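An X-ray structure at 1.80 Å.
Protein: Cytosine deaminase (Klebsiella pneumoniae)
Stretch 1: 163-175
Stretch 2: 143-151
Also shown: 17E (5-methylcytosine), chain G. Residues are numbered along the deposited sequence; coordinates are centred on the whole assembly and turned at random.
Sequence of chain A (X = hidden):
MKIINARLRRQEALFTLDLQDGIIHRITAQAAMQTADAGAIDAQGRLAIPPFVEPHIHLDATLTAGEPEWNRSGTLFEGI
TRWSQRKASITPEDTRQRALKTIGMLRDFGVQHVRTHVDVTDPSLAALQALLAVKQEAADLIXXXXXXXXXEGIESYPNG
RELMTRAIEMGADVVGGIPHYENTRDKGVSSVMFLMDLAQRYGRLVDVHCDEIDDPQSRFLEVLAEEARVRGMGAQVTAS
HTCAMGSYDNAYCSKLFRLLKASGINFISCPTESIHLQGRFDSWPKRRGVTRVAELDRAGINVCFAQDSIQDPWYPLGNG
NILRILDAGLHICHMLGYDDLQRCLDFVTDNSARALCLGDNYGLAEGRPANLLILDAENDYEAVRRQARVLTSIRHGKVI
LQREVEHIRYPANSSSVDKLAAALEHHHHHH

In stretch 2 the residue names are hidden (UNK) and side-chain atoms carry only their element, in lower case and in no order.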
# COMPACT_ATOMS: atom_id res chain seq x y z
N LEU A 163 -7.11 -28.45 24.86
CA LEU A 163 -7.79 -27.25 24.37
C LEU A 163 -8.03 -27.32 22.87
O LEU A 163 -9.10 -26.95 22.39
CB LEU A 163 -6.99 -26.01 24.73
CG LEU A 163 -7.04 -25.69 26.23
CD1 LEU A 163 -5.94 -24.69 26.59
CD2 LEU A 163 -8.42 -25.15 26.58
N MET A 164 -7.04 -27.79 22.13
CA MET A 164 -7.19 -27.96 20.67
C MET A 164 -8.31 -28.95 20.37
O MET A 164 -9.16 -28.70 19.52
CB MET A 164 -5.89 -28.47 20.05
CG MET A 164 -4.80 -27.40 19.94
SD MET A 164 -5.25 -26.13 18.74
CE MET A 164 -5.06 -27.05 17.18
N THR A 165 -8.32 -30.06 21.10
CA THR A 165 -9.32 -31.11 20.91
C THR A 165 -10.71 -30.59 21.26
O THR A 165 -11.67 -30.80 20.52
CB THR A 165 -8.98 -32.34 21.77
OG1 THR A 165 -7.67 -32.82 21.41
CG2 THR A 165 -10.00 -33.47 21.58
N ARG A 166 -10.81 -29.89 22.39
CA ARG A 166 -12.09 -29.34 22.83
C ARG A 166 -12.61 -28.33 21.81
O ARG A 166 -13.80 -28.33 21.49
CB ARG A 166 -11.93 -28.67 24.21
CG ARG A 166 -13.21 -28.05 24.74
CD ARG A 166 -14.25 -29.11 25.09
NE ARG A 166 -15.57 -28.50 25.23
CZ ARG A 166 -16.67 -28.99 24.66
NH1 ARG A 166 -16.62 -30.11 23.95
NH2 ARG A 166 -17.82 -28.36 24.84
N ALA A 167 -11.72 -27.49 21.28
CA ALA A 167 -12.11 -26.49 20.28
C ALA A 167 -12.69 -27.14 19.03
O ALA A 167 -13.67 -26.66 18.45
CB ALA A 167 -10.90 -25.62 19.91
N ILE A 168 -12.05 -28.21 18.59
CA ILE A 168 -12.53 -28.98 17.44
C ILE A 168 -13.88 -29.62 17.75
O ILE A 168 -14.80 -29.55 16.94
CB ILE A 168 -11.49 -30.04 17.01
CG1 ILE A 168 -10.26 -29.34 16.41
CG2 ILE A 168 -12.10 -31.04 16.03
CD1 ILE A 168 -10.59 -28.37 15.29
N GLU A 169 -14.02 -30.20 18.93
CA GLU A 169 -15.30 -30.82 19.27
C GLU A 169 -16.42 -29.78 19.37
O GLU A 169 -17.58 -30.08 19.05
CB GLU A 169 -15.19 -31.64 20.56
CG GLU A 169 -14.32 -32.87 20.39
CD GLU A 169 -14.19 -33.68 21.66
OE1 GLU A 169 -14.48 -33.15 22.75
OE2 GLU A 169 -13.79 -34.87 21.55
N MET A 170 -16.07 -28.57 19.79
CA MET A 170 -17.04 -27.48 19.88
C MET A 170 -17.50 -27.03 18.50
O MET A 170 -18.57 -26.43 18.36
CB MET A 170 -16.44 -26.29 20.63
CG MET A 170 -16.45 -26.45 22.14
SD MET A 170 -15.45 -25.16 22.91
CE MET A 170 -16.37 -23.68 22.49
N GLY A 171 -16.69 -27.30 17.49
CA GLY A 171 -17.11 -27.10 16.11
C GLY A 171 -16.23 -26.24 15.23
O GLY A 171 -16.64 -25.88 14.12
N ALA A 172 -15.03 -25.89 15.69
CA ALA A 172 -14.08 -25.24 14.79
C ALA A 172 -13.88 -26.11 13.55
O ALA A 172 -13.71 -27.33 13.65
CB ALA A 172 -12.75 -25.01 15.49
N ASP A 173 -13.93 -25.48 12.37
CA ASP A 173 -13.86 -26.20 11.09
C ASP A 173 -12.42 -26.53 10.69
O ASP A 173 -12.19 -27.44 9.89
CB ASP A 173 -14.45 -25.34 9.96
CG ASP A 173 -15.64 -24.52 10.40
OD1 ASP A 173 -16.78 -25.02 10.26
OD2 ASP A 173 -15.45 -23.38 10.87
N VAL A 174 -11.47 -25.76 11.21
CA VAL A 174 -10.08 -25.88 10.78
C VAL A 174 -9.14 -26.07 11.97
O VAL A 174 -9.31 -25.42 13.01
CB VAL A 174 -9.63 -24.64 9.96
CG1 VAL A 174 -8.31 -24.90 9.25
CG2 VAL A 174 -10.69 -24.25 8.95
N VAL A 175 -8.16 -26.96 11.81
CA VAL A 175 -7.15 -27.17 12.83
C VAL A 175 -5.94 -26.27 12.59
O VAL A 175 -5.34 -26.29 11.51
CB VAL A 175 -6.66 -28.63 12.86
CG1 VAL A 175 -5.50 -28.78 13.84
CG2 VAL A 175 -7.81 -29.58 13.23
N UNK A 143 -19.76 -16.23 4.73
CA UNK A 143 -19.57 -17.61 5.12
C UNK A 143 -18.28 -17.68 5.93
O UNK A 143 -17.19 -17.50 5.38
c UNK A 143 -19.50 -18.52 3.89
o UNK A 143 -20.98 -17.88 2.11
c UNK A 143 -20.81 -18.59 3.13
o UNK A 143 -21.69 -19.36 3.57
N UNK A 144 -18.40 -17.93 7.23
CA UNK A 144 -17.25 -17.88 8.13
C UNK A 144 -16.68 -19.26 8.44
O UNK A 144 -17.41 -20.16 8.86
c UNK A 144 -15.47 -16.08 9.97
c UNK A 144 -17.19 -16.41 11.78
c UNK A 144 -16.57 -16.99 10.50
c UNK A 144 -17.66 -17.20 9.44
N UNK A 145 -15.37 -19.43 8.23
CA UNK A 145 -14.68 -20.62 8.73
C UNK A 145 -13.90 -20.28 9.98
O UNK A 145 -13.33 -19.19 10.09
c UNK A 145 -13.49 -22.36 5.47
c UNK A 145 -14.44 -21.69 6.45
c UNK A 145 -13.73 -21.18 7.69
o UNK A 145 -12.31 -22.57 5.78
n UNK A 145 -14.00 -22.71 4.30
N UNK A 146 -13.85 -21.20 10.93
CA UNK A 146 -13.13 -20.94 12.18
C UNK A 146 -11.97 -21.90 12.41
O UNK A 146 -12.16 -23.12 12.39
c UNK A 146 -13.29 -20.97 14.69
c UNK A 146 -16.34 -20.13 14.14
c UNK A 146 -14.08 -21.02 13.38
c UNK A 146 -15.11 -19.88 13.30
N UNK A 147 -10.79 -21.34 12.65
CA UNK A 147 -9.58 -22.12 12.92
C UNK A 147 -9.25 -22.14 14.42
O UNK A 147 -9.13 -21.08 15.04
c UNK A 147 -8.66 -21.19 10.72
c UNK A 147 -8.35 -21.53 12.20
c UNK A 147 -7.16 -22.49 12.30
N UNK A 148 -9.10 -23.34 14.98
CA UNK A 148 -8.57 -23.48 16.34
C UNK A 148 -7.07 -23.19 16.35
O UNK A 148 -6.26 -24.06 16.03
c UNK A 148 -8.84 -24.87 16.88
N UNK A 149 -6.72 -21.98 16.76
CA UNK A 149 -5.36 -21.48 16.67
C UNK A 149 -4.76 -21.43 18.07
O UNK A 149 -5.25 -20.68 18.92
c UNK A 149 -4.06 -19.34 16.13
c UNK A 149 -1.63 -17.97 16.22
c UNK A 149 -2.78 -17.38 16.72
c UNK A 149 -1.69 -19.24 15.68
c UNK A 149 -3.98 -18.06 16.67
c UNK A 149 -2.90 -19.91 15.63
c UNK A 149 -5.38 -20.06 16.07
N UNK A 150 -3.75 -22.26 18.34
CA UNK A 150 -3.15 -22.31 19.68
C UNK A 150 -2.03 -21.28 19.80
O UNK A 150 -0.86 -21.63 19.70
c UNK A 150 -3.16 -23.25 17.42
c UNK A 150 -2.57 -23.72 19.74
c UNK A 150 -2.17 -24.01 18.29
N UNK A 151 -2.40 -20.01 20.00
CA UNK A 151 -1.44 -18.91 20.01
C UNK A 151 -0.20 -19.15 20.86
O UNK A 151 0.92 -18.82 20.46
n UNK A 151 0.42 -16.44 18.83
c UNK A 151 -2.12 -17.63 20.49
c UNK A 151 -1.18 -16.45 20.65
o UNK A 151 -1.35 -15.07 18.70
c UNK A 151 -0.71 -15.92 19.30
N1 17E G . -0.66 -14.17 16.23
C2 17E G . 0.37 -14.64 15.52
O2 17E G . 1.12 -15.67 16.01
N3 17E G . 0.68 -14.13 14.32
C4 17E G . -0.04 -13.11 13.81
N4 17E G . 0.30 -12.57 12.53
C5 17E G . -1.12 -12.59 14.52
C6 17E G . -1.41 -13.16 15.76
CM5 17E G . -1.93 -11.46 13.97

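Position 143 carries two carbons, the second bearing two oxygens. It is out of reach of stretch 1. This carboxylate on a short stem is aspartate, D143.

Position 144 has four carbons, forked at the second. It is buried and not in side-chain contact with stretch 1. That is leucine, L144.

Position 145 has three carbons, the third carrying one oxygen and one nitrogen. The side-chain oxygen of 145 lies 3.9 Å from V174 CG2. An amide at the end of this chain means glutamine, Q145. Both amide atoms are hydrogen-bonded elsewhere in the structure.

Position 146 has four carbons, forked at the first, with one arm two carbons long. The one-carbon arm of 146 lies 4.2 Å from A172 CB. This is isoleucine, I146. Its backbone is used at both ends: I146 N donates to D173 OD2 at 2.7 Å, and I146 O accepts from V174 N at 3.0 Å.

Position 147 has one carbon carrying two more. One of the two outer carbons of 147 lies 3.7 Å from V174 CB, on the same face of the sheet. This is valine, V147. V147 CA makes a CA-H...O contact with V174 O at 3.3 Å.

Position 148 has a single carbon. The CB of 148 lies 3.7 Å from A167 CB and 4.2 Å from each of M164 SD, I168 CD1 and A172 CB. It is alanine, A148. A148 N donates to V174 O at 2.9 Å.

Position 149 has one carbon and then a ring of six carbons. It points away from stretch 1 and does not touch it. This is phenylalanine, F149. The O2 of 5-methylcytosine sits at the ring edge, 3.6 Å from F149 CZ.

Position 150 has three carbons that close a ring onto the backbone N. The CB of 150 meets M164 SD at 3.7 Å. This is proline, P150.

Position 151 has three carbons, the third with one oxygen and one nitrogen. It does not touch stretch 1. This is glutamine, Q151. Its amide pairs with 5-methylcytosine: ligand N1 donates to Q151 OE1 at 2.7 Å, and Q151 NE2 donates to ligand O2 at 3.0 Å.

The contact joins a helix and a short parallel strand pairing to one strand. The helix runs nearly antiparallel to strand 143-149, and G171, with positive phi, ends it in a Schellman motif. D173 then holds I146 N, and V174 bonds on both sides of V147. A148 is small, and the helix residues close over it.

Stretch 2, residues 143-151: DLQIVAFPQ
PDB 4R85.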